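PDB 4N30: protein disulfide isomerase, which probably forms or rearranges disulfide bonds in other proteins, as a thioredoxin-fold oxidoreductase of the DsbA family. Local coordinates for residues W56-Y61 / P74-W79; H92-M97 / A101-A106; R176-T181 / V187-Q192. One frame throughout, in Å; residues are numbered along the deposited sequence. Where two conformers were deposited one is given.

How the interactions relate
Interaction 1 is a core contact: a central strand of the thioredoxin sheet meets the helix that follows it through branched apolar side chains. Interactions 2 and 3 are only partly buried. Both couple apolar groups inside to basic side chains at the edge, but interaction 2 bridges its edge with a water, whereas interaction 3 brings two cationic groups together. Interactions 1 and 3 share the sheet, since 56-61 and 187-192 are on neighbouring antiparallel strands, joined where Val187 O accepts from Asn59 N and Arg189 N donates to Thr57 O. Interaction 2 adjoins both through Leu93, which packs on Tyr61 of interaction 1 and Ile180 of interaction 3.

Interaction 1 of 3, residues W56-Y61 / P74-W79; sequences WTINEY and PRLKRW
Ile58 and Leu76 meet methyl to methyl, CD1 to CD1 at 3.9 Å, at the middle of a strand-on-helix contact in the thioredoxin fold. Strand 56-61 and helix 74-79 open a beta-alpha-beta unit completed by strand 86-92. Their short axes run nearly antiparallel, at 175°, and approach to 11.5 Å, so side chains alone span the gap and no hydrogen bond crosses it. The tight part is a fork. Leu76 holds CG anti to its backbone N (chi1 -176°), which carries both methyls toward the strand: CD1 goes to the end of Ile58, while CD2 lies 4.2 Å from Ile58 CG2 and by the head group of Glu60. The two residues thus touch through two branches each. Leu88 of strand 86-92 and Leu186 of strand 185-190 close the same layer around them.

Trp79 marks the looser, partly exposed margin. Its CZ3 corner comes nearest, 4.0 Å from Ile58 CD1, with the two side chains crossing at about a right angle and the methyl set obliquely to the indole. The tryptophan packs also on Leu208 of helix 205-216 and stacks with His83.

At the other end Glu60 extends alongside Leu76 in the opposite direction, its OE1 3.9 Å from Leu76 CD2. OE2 is hydrogen-bonded to Thr73 OG1, one residue before the helical segment, yet OE1 is buried with no polar partner in the model. Glu60 lies near the probable CxxC motif, six residues before its first cysteine, as does the buried glutamate of DsbA relatives. The contact therefore lays one methyl, Leu76 CD2, against the Glu60 head group, leaving an acidic side chain half satisfied by Thr73 and half against hydrocarbon, near the probable CxxC.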
loop_
_atom_site.group_PDB
_atom_site.type_symbol
_atom_site.label_atom_id
_atom_site.label_comp_id
_atom_site.label_asym_id
_atom_site.label_seq_id
_atom_site.Cartn_x
_atom_site.Cartn_y
_atom_site.Cartn_z
ATOM N N TRP A 56 13.886 8.700 0.737
ATOM C CA TRP A 56 13.710 7.257 0.439
ATOM C C TRP A 56 12.234 7.005 0.480
ATOM O O TRP A 56 11.478 7.579 1.296
ATOM C CB TRP A 56 14.367 6.431 1.542
ATOM C CG TRP A 56 15.873 6.554 1.441
ATOM C CD1 TRP A 56 16.706 5.972 0.557
ATOM C CD2 TRP A 56 16.672 7.392 2.291
ATOM N NE1 TRP A 56 18.052 6.365 0.804
ATOM C CE2 TRP A 56 18.058 7.227 1.857
ATOM C CE3 TRP A 56 16.414 8.215 3.399
ATOM C CZ2 TRP A 56 19.123 7.903 2.466
ATOM C CZ3 TRP A 56 17.530 8.829 4.063
ATOM C CH2 TRP A 56 18.841 8.668 3.575
ATOM N N THR A 57 11.789 6.112 -0.391
ATOM C CA THR A 57 10.362 5.700 -0.433
ATOM C C THR A 57 10.318 4.188 -0.167
ATOM O O THR A 57 10.981 3.405 -0.886
ATOM C CB THR A 57 9.826 5.899 -1.786
ATOM O OG1 THR A 57 9.651 7.321 -2.004
ATOM C CG2 THR A 57 8.363 5.252 -1.986
ATOM N N ILE A 58 9.534 3.803 0.832
ATOM C CA ILE A 58 9.200 2.377 1.077
ATOM C C ILE A 58 7.954 2.023 0.283
ATOM O O ILE A 58 6.857 2.605 0.598
ATOM C CB ILE A 58 8.943 2.098 2.538
ATOM C CG1 ILE A 58 10.187 2.397 3.420
ATOM C CG2 ILE A 58 8.465 0.658 2.738
ATOM C CD1 ILE A 58 9.974 2.365 4.937
ATOM N N ASN A 59 8.070 1.257 -0.798
ATOM C CA ASN A 59 6.930 0.709 -1.524
ATOM C C ASN A 59 6.470 -0.555 -0.862
ATOM O O ASN A 59 7.272 -1.508 -0.779
ATOM C CB ASN A 59 7.311 0.406 -2.989
ATOM C CG ASN A 59 7.612 1.657 -3.742
ATOM O OD1 ASN A 59 6.703 2.312 -4.255
ATOM N ND2 ASN A 59 8.896 2.027 -3.789
ATOM N N GLU A 60 5.287 -0.530 -0.270
ATOM C CA GLU A 60 4.800 -1.685 0.509
ATOM C C GLU A 60 3.789 -2.436 -0.349
ATOM O O GLU A 60 2.673 -1.942 -0.568
ATOM C CB GLU A 60 4.127 -1.201 1.840
ATOM C CG GLU A 60 3.507 -2.352 2.624
ATOM C CD GLU A 60 2.568 -1.943 3.727
ATOM O OE1 GLU A 60 2.275 -0.818 3.922
ATOM O OE2 GLU A 60 2.049 -2.926 4.352
ATOM N N TYR A 61 4.185 -3.546 -0.917
ATOM C CA TYR A 61 3.291 -4.405 -1.670
ATOM C C TYR A 61 2.450 -5.175 -0.692
ATOM O O TYR A 61 2.962 -5.969 0.134
ATOM C CB TYR A 61 4.073 -5.375 -2.580
ATOM C CG TYR A 61 4.673 -4.645 -3.755
ATOM C CD1 TYR A 61 4.015 -4.626 -4.980
ATOM C CD2 TYR A 61 5.908 -3.963 -3.643
ATOM C CE1 TYR A 61 4.507 -3.907 -6.074
ATOM C CE2 TYR A 61 6.426 -3.237 -4.746
ATOM C CZ TYR A 61 5.715 -3.291 -5.923
ATOM O OH TYR A 61 6.174 -2.539 -7.016
ATOM N N PRO A 74 0.148 -0.440 10.154
ATOM C CA PRO A 74 0.143 0.661 11.113
ATOM C C PRO A 74 1.507 0.879 11.753
ATOM O O PRO A 74 1.923 2.026 12.067
ATOM C CB PRO A 74 -0.918 0.273 12.125
ATOM C CG PRO A 74 -1.401 -1.103 11.793
ATOM C CD PRO A 74 -0.841 -1.512 10.474
ATOM N N ARG A 75 2.271 -0.189 11.942
ATOM C CA ARG A 75 3.583 -0.103 12.630
ATOM C C ARG A 75 4.543 0.581 11.643
ATOM O O ARG A 75 5.335 1.470 12.051
ATOM C CB ARG A 75 4.133 -1.468 13.018
ATOM C CG ARG A 75 3.238 -2.205 13.982
ATOM C CD ARG A 75 3.815 -3.541 14.312
ATOM N NE ARG A 75 3.007 -4.163 15.316
ATOM C CZ ARG A 75 3.301 -5.343 15.833
ATOM N NH1 ARG A 75 4.418 -5.991 15.454
ATOM N NH2 ARG A 75 2.486 -5.852 16.732
ATOM N N LEU A 76 4.448 0.273 10.364
ATOM C CA LEU A 76 5.270 0.921 9.407
ATOM C C LEU A 76 4.940 2.411 9.234
ATOM O O LEU A 76 5.850 3.263 9.118
ATOM C CB LEU A 76 5.107 0.204 8.072
ATOM C CG LEU A 76 5.977 0.671 6.931
ATOM C CD1 LEU A 76 7.447 0.444 7.259
ATOM C CD2 LEU A 76 5.654 -0.219 5.696
ATOM N N LYS A 77 3.656 2.785 9.271
ATOM C CA LYS A 77 3.275 4.187 9.220
ATOM C C LYS A 77 3.867 4.939 10.472
ATOM O O LYS A 77 4.330 6.070 10.292
ATOM C CB LYS A 77 1.773 4.286 9.204
ATOM C CG LYS A 77 1.137 3.816 7.866
ATOM C CD LYS A 77 -0.400 3.742 7.918
ATOM C CE LYS A 77 -0.944 5.122 8.008
ATOM N NZ LYS A 77 -2.373 5.087 8.394
ATOM N N ARG A 78 3.846 4.316 11.640
ATOM C CA ARG A 78 4.465 4.915 12.842
ATOM C C ARG A 78 5.933 5.203 12.571
ATOM O O ARG A 78 6.483 6.305 12.863
ATOM C CB ARG A 78 4.288 3.915 13.984
ATOM C CG ARG A 78 4.402 4.576 15.347
ATOM C CD ARG A 78 4.005 3.727 16.551
ATOM N NE ARG A 78 5.217 3.437 17.316
ATOM C CZ ARG A 78 6.256 4.262 17.366
ATOM N NH1 ARG A 78 6.173 5.433 16.761
ATOM N NH2 ARG A 78 7.359 3.939 18.032
ATOM N N TRP A 79 6.611 4.207 12.024
ATOM C CA TRP A 79 8.020 4.370 11.761
ATOM C C TRP A 79 8.228 5.541 10.806
ATOM O O TRP A 79 9.168 6.371 10.984
ATOM C CB TRP A 79 8.649 3.033 11.317
ATOM C CG TRP A 79 10.140 3.108 11.218
ATOM C CD1 TRP A 79 11.024 2.688 12.224
ATOM C CD2 TRP A 79 10.971 3.457 10.088
ATOM N NE1 TRP A 79 12.300 2.834 11.738
ATOM C CE2 TRP A 79 12.342 3.320 10.501
ATOM C CE3 TRP A 79 10.714 3.951 8.814
ATOM C CZ2 TRP A 79 13.413 3.609 9.697
ATOM C CZ3 TRP A 79 11.788 4.240 7.972
ATOM C CH2 TRP A 79 13.109 4.098 8.402
#

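Interaction 2 of 3, residues H92-M97 / A101-A106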
loop_
_atom_site.group_PDB
_atom_site.type_symbol
_atom_site.label_atom_id
_atom_site.label_comp_id
_atom_site.label_asym_id
_atom_site.label_seq_id
_atom_site.Cartn_x
_atom_site.Cartn_y
_atom_site.Cartn_z
ATOM N N HIS A 92 -0.398 -2.398 -4.666
ATOM C CA HIS A 92 -1.342 -3.510 -4.573
ATOM C C HIS A 92 -0.743 -4.797 -4.932
ATOM O O HIS A 92 -0.270 -4.980 -6.092
ATOM C CB HIS A 92 -2.571 -3.219 -5.449
ATOM C CG HIS A 92 -3.330 -2.067 -4.999
ATOM N ND1 HIS A 92 -4.132 -2.087 -3.897
ATOM C CD2 HIS A 92 -3.459 -0.797 -5.577
ATOM C CE1 HIS A 92 -4.699 -0.874 -3.774
ATOM N NE2 HIS A 92 -4.265 -0.071 -4.770
ATOM N N LEU A 93 -0.911 -5.802 -4.049
ATOM C CA LEU A 93 -0.688 -7.158 -4.418
ATOM C C LEU A 93 -1.675 -8.014 -3.637
ATOM O O LEU A 93 -1.305 -8.833 -2.827
ATOM C CB LEU A 93 0.754 -7.555 -4.159
ATOM C CG LEU A 93 1.171 -8.968 -4.592
ATOM C CD1 LEU A 93 0.986 -9.084 -6.102
ATOM C CD2 LEU A 93 2.621 -9.259 -4.212
ATOM N N PRO A 94 -2.949 -8.000 -4.092
ATOM C CA PRO A 94 -3.911 -8.929 -3.530
ATOM C C PRO A 94 -3.518 -10.332 -3.945
ATOM O O PRO A 94 -3.367 -10.607 -5.137
ATOM C CB PRO A 94 -5.252 -8.499 -4.191
ATOM C CG PRO A 94 -4.805 -7.736 -5.420
ATOM C CD PRO A 94 -3.524 -7.055 -5.074
ATOM N N LEU A 95 -3.394 -11.245 -3.024
ATOM C CA LEU A 95 -2.858 -12.597 -3.299
ATOM C C LEU A 95 -4.005 -13.461 -3.768
ATOM O O LEU A 95 -5.129 -13.381 -3.279
ATOM C CB LEU A 95 -2.230 -13.219 -2.051
ATOM C CG LEU A 95 -0.990 -12.434 -1.537
ATOM C CD1 LEU A 95 -0.534 -13.130 -0.250
ATOM C CD2 LEU A 95 0.080 -12.406 -2.626
ATOM N N GLN A 96 -3.741 -14.328 -4.735
ATOM C CA GLN A 96 -4.781 -15.162 -5.313
ATOM C C GLN A 96 -5.504 -15.984 -4.247
ATOM O O GLN A 96 -6.730 -16.175 -4.378
ATOM C CB GLN A 96 -4.161 -16.108 -6.373
ATOM C CG GLN A 96 -5.200 -16.916 -7.178
ATOM C CD GLN A 96 -6.208 -16.044 -7.976
ATOM O OE1 GLN A 96 -5.853 -15.036 -8.510
ATOM N NE2 GLN A 96 -7.469 -16.482 -7.947
ATOM N N MET A 97 -4.809 -16.465 -3.197
ATOM C CA MET A 97 -5.490 -17.286 -2.178
ATOM C C MET A 97 -6.506 -16.484 -1.362
ATOM O O MET A 97 -7.305 -17.124 -0.683
ATOM C CB MET A 97 -4.449 -17.941 -1.263
ATOM C CG MET A 97 -3.789 -16.925 -0.301
ATOM S SD MET A 97 -2.299 -17.622 0.357
ATOM C CE MET A 97 -1.895 -16.378 1.575
ATOM N N ALA A 101 -12.343 -11.019 -2.367
ATOM C CA ALA A 101 -12.353 -10.034 -1.311
ATOM C C ALA A 101 -11.170 -9.112 -1.411
ATOM O O ALA A 101 -11.316 -7.900 -1.296
ATOM C CB ALA A 101 -12.330 -10.687 0.045
ATOM N N ALA A 102 -9.961 -9.653 -1.637
ATOM C CA ALA A 102 -8.778 -8.793 -1.661
ATOM C C ALA A 102 -8.802 -7.860 -2.869
ATOM O O ALA A 102 -8.352 -6.716 -2.828
ATOM C CB ALA A 102 -7.514 -9.651 -1.585
ATOM N N ARG A 103 -9.290 -8.394 -4.014
ATOM C CA ARG A 103 -9.385 -7.522 -5.243
ATOM C C ARG A 103 -10.439 -6.411 -5.053
ATOM O O ARG A 103 -10.174 -5.253 -5.405
ATOM C CB ARG A 103 -9.739 -8.394 -6.460
ATOM C CG ARG A 103 -8.710 -9.478 -6.698
ATOM C CD ARG A 103 -8.912 -10.232 -7.986
ATOM N NE ARG A 103 -10.190 -10.942 -8.050
ATOM C CZ ARG A 103 -10.352 -12.259 -7.868
ATOM N NH1 ARG A 103 -9.344 -13.093 -7.524
ATOM N NH2 ARG A 103 -11.585 -12.751 -8.064
ATOM N N HIS A 104 -11.618 -6.789 -4.549
ATOM C CA HIS A 104 -12.676 -5.782 -4.367
ATOM C C HIS A 104 -12.181 -4.744 -3.360
ATOM O O HIS A 104 -12.459 -3.546 -3.569
ATOM C CB HIS A 104 -13.833 -6.579 -3.692
ATOM C CG HIS A 104 -14.979 -5.715 -3.254
ATOM N ND1 HIS A 104 -15.630 -4.850 -4.125
ATOM C CD2 HIS A 104 -15.506 -5.586 -2.019
ATOM C CE1 HIS A 104 -16.600 -4.237 -3.406
ATOM N NE2 HIS A 104 -16.526 -4.664 -2.118
ATOM N N GLN A 105 -11.454 -5.142 -2.301
ATOM C CA GLN A 105 -10.992 -4.183 -1.312
ATOM C C GLN A 105 -9.917 -3.272 -1.890
ATOM O O GLN A 105 -9.904 -2.048 -1.536
ATOM C CB GLN A 105 -10.533 -4.944 -0.081
ATOM C CG GLN A 105 -11.778 -5.508 0.633
ATOM C CD GLN A 105 -11.433 -6.686 1.556
ATOM O OE1 GLN A 105 -10.258 -6.837 2.048
ATOM N NE2 GLN A 105 -12.394 -7.495 1.821
ATOM N N ALA A 106 -9.047 -3.756 -2.797
ATOM C CA ALA A 106 -8.113 -2.900 -3.467
ATOM C C ALA A 106 -8.873 -1.796 -4.258
ATOM O O ALA A 106 -8.473 -0.638 -4.288
ATOM C CB ALA A 106 -7.195 -3.742 -4.368
HETATM O O HOH W 1 -6.603 -12.176 -7.136
#
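Pro94 and Ala102 bring the two backbones closest, with CA atoms 5.2 Å apart, and the gap widens to 6.9 Å between the CA atoms of His92 and Ala106. The loop 92-97 leaves strand 86-92 of the thioredoxin fold and turns back along the first turns of helix 99-131, the long helix by which the chain passes into the helical part characteristic of DsbA proteins. No direct hydrogen bond links the segments.

Alanines give the helix a low surface on which the loop can settle. Pro94 touches it through CB, 3.6 Å from Ala102 CB, and is backed by Ile172 of helix 162-177. One turn on, the imidazole of His92 meets Ala106 obliquely, with ND1 3.5 Å from Ala106 CB. Its CG stands beside the backbone N (chi1 -64°), which swings the ring toward the helix, where NE2 is hydrogen-bonded to Glu110, one turn further along.

Toward solvent the contact turns polar. The Gln96 amide and Arg103 guanidinium planes are 23° apart, but no bond joins them directly, and Arg103 NH2 is salt-bridged to Glu100. A water closes the gap instead: in the plane of the guanidinium it accepts from Arg103 NH1 at 2.9 Å and donates to Gln96 OE1 at 3.3 Å.

Interaction 3 of 3, residues R176-T181 / V187-Q192; sequences RSKGIT and VIRDNQ
Lys178 and Arg189 bring two positive groups together where a helix-to-strand connection of the thioredoxin fold meets strand 185-190: Lys178 NZ stands 4.1 Å from Arg189 NH2, near the guanidinium plane at its edge. Both residues are partly exposed, so solvent could screen part of the unfavourable charge, and Arg189 NH1 has a weak hydrogen bond to Gly194 O. The side chains cross at about a right angle, each bent late in its length, Lys178 at its last torsion (chi4 -98°) and Arg189 at its third.

Helix 162-177 ends in a Schellman motif, in which Gly179 takes positive phi (76°) and its N returns to Arg176 O at 2.9 Å. The chain then heads for strand 185-190 through a short link that contains a proline, where thioredoxin relatives keep a cis-proline beside the active site. In the strand Val187 is paired to strand 56-62, which sets the position of its backbone.

Val187 divides its two methyls between the partners. CG1 lies anti to the backbone N and sits 4.2 Å from Lys178 NZ, near the charged end of the lysine. The other branch points to the buried side, where Tyr61 touches both Val187 and Ile180, and there Val187 CG2 meets Ile180 CD1 at 4.1 Å.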
loop_
_atom_site.group_PDB
_atom_site.type_symbol
_atom_site.label_atom_id
_atom_site.label_comp_id
_atom_site.label_asym_id
_atom_site.label_seq_id
_atom_site.Cartn_x
_atom_site.Cartn_y
_atom_site.Cartn_z
ATOM N N ARG A 176 4.979 -9.047 -10.031
ATOM C CA ARG A 176 5.314 -10.342 -10.596
ATOM C C ARG A 176 6.563 -10.229 -11.442
ATOM O O ARG A 176 7.405 -11.166 -11.378
ATOM C CB ARG A 176 4.108 -10.929 -11.364
ATOM C CG ARG A 176 2.970 -11.307 -10.362
ATOM C CD ARG A 176 1.912 -12.229 -10.961
ATOM N NE ARG A 176 1.220 -11.473 -11.998
ATOM C CZ ARG A 176 -0.104 -11.400 -12.205
ATOM N NH1 ARG A 176 -0.978 -12.092 -11.414
ATOM N NH2 ARG A 176 -0.506 -10.612 -13.206
ATOM N N SER A 177 6.762 -9.151 -12.140
ATOM C CA SER A 177 7.998 -8.926 -12.962
ATOM C C SER A 177 9.190 -8.910 -12.069
ATOM O O SER A 177 10.348 -9.208 -12.504
ATOM C CB SER A 177 7.914 -7.612 -13.769
ATOM O OG SER A 177 8.249 -6.448 -13.053
ATOM N N LYS A 178 9.049 -8.519 -10.800
ATOM C CA LYS A 178 10.171 -8.419 -9.830
ATOM C C LYS A 178 10.211 -9.713 -9.056
ATOM O O LYS A 178 11.039 -9.843 -8.149
ATOM C CB LYS A 178 9.937 -7.258 -8.863
ATOM C CG LYS A 178 10.138 -5.886 -9.487
ATOM C CD LYS A 178 9.924 -4.878 -8.366
ATOM C CE LYS A 178 9.829 -3.448 -8.847
ATOM N NZ LYS A 178 11.189 -2.895 -8.633
ATOM N N GLY A 179 9.392 -10.703 -9.344
ATOM C CA GLY A 179 9.483 -11.958 -8.596
ATOM C C GLY A 179 8.880 -11.890 -7.195
ATOM O O GLY A 179 9.142 -12.794 -6.355
ATOM N N ILE A 180 8.023 -10.945 -6.931
ATOM C CA ILE A 180 7.385 -10.789 -5.604
ATOM C C ILE A 180 6.171 -11.715 -5.518
ATOM O O ILE A 180 5.339 -11.762 -6.482
ATOM C CB ILE A 180 6.916 -9.326 -5.441
ATOM C CG1 ILE A 180 8.140 -8.443 -5.379
ATOM C CG2 ILE A 180 6.201 -9.122 -4.106
ATOM C CD1 ILE A 180 7.865 -6.926 -5.237
ATOM N N THR A 181 6.067 -12.538 -4.521
ATOM C CA THR A 181 4.997 -13.526 -4.431
ATOM C C THR A 181 4.196 -13.415 -3.158
ATOM O O THR A 181 3.187 -14.129 -3.046
ATOM C CB THR A 181 5.571 -14.964 -4.532
ATOM O OG1 THR A 181 6.134 -15.349 -3.304
ATOM C CG2 THR A 181 6.576 -15.180 -5.657
ATOM N N VAL A 187 9.827 -2.657 -1.405
ATOM C CA VAL A 187 10.888 -2.208 -2.340
ATOM C C VAL A 187 11.228 -0.804 -1.833
ATOM O O VAL A 187 10.386 0.086 -1.981
ATOM C CB VAL A 187 10.447 -2.237 -3.807
ATOM C CG1 VAL A 187 11.589 -1.602 -4.666
ATOM C CG2 VAL A 187 10.172 -3.647 -4.282
ATOM N N ILE A 188 12.455 -0.630 -1.319
ATOM C CA ILE A 188 12.837 0.685 -0.782
ATOM C C ILE A 188 13.696 1.337 -1.852
ATOM O O ILE A 188 14.695 0.782 -2.247
ATOM C CB ILE A 188 13.611 0.557 0.518
ATOM C CG1 ILE A 188 12.822 -0.270 1.554
ATOM C CG2 ILE A 188 13.995 1.977 1.010
ATOM C CD1 ILE A 188 13.495 -0.417 2.916
ATOM N N ARG A 189 13.263 2.501 -2.350
ATOM C CA ARG A 189 13.943 3.223 -3.418
ATOM C C ARG A 189 14.606 4.450 -2.792
ATOM O O ARG A 189 13.996 5.227 -2.039
ATOM C CB ARG A 189 12.934 3.593 -4.453
ATOM C CG ARG A 189 13.608 4.389 -5.610
ATOM C CD ARG A 189 12.758 4.484 -6.835
ATOM N NE ARG A 189 12.259 3.147 -7.186
ATOM C CZ ARG A 189 12.926 2.141 -7.753
ATOM N NH1 ARG A 189 14.201 2.261 -8.126
ATOM N NH2 ARG A 189 12.272 0.978 -7.982
ATOM N N ASP A 190 15.850 4.739 -3.220
ATOM C CA ASP A 190 16.482 6.035 -2.962
ATOM C C ASP A 190 16.174 6.987 -4.130
ATOM O O ASP A 190 16.511 6.714 -5.265
ATOM C CB ASP A 190 18.009 5.763 -2.889
ATOM C CG ASP A 190 18.807 6.961 -2.512
ATOM O OD1 ASP A 190 18.370 8.114 -2.849
ATOM O OD2 ASP A 190 19.804 6.835 -1.821
ATOM N N ASN A 191 15.334 7.988 -3.807
ATOM C CA ASN A 191 14.837 8.898 -4.833
ATOM C C ASN A 191 15.950 9.806 -5.426
ATOM O O ASN A 191 15.698 10.448 -6.457
ATOM C CB ASN A 191 13.686 9.703 -4.243
ATOM C CG ASN A 191 12.493 8.818 -3.905
ATOM O OD1 ASN A 191 11.943 8.969 -2.816
ATOM N ND2 ASN A 191 12.103 7.995 -4.845
ATOM N N GLN A 192 17.065 9.901 -4.750
ATOM C CA GLN A 192 18.222 10.708 -5.229
ATOM C C GLN A 192 18.993 9.928 -6.262
ATOM O O GLN A 192 19.522 10.523 -7.246
ATOM C CB GLN A 192 19.048 11.114 -4.040
ATOM C CG GLN A 192 20.226 12.077 -4.367
ATOM C CD GLN A 192 20.944 12.367 -3.059
ATOM O OE1 GLN A 192 20.371 12.963 -2.175
ATOM N NE2 GLN A 192 22.194 11.870 -2.918
#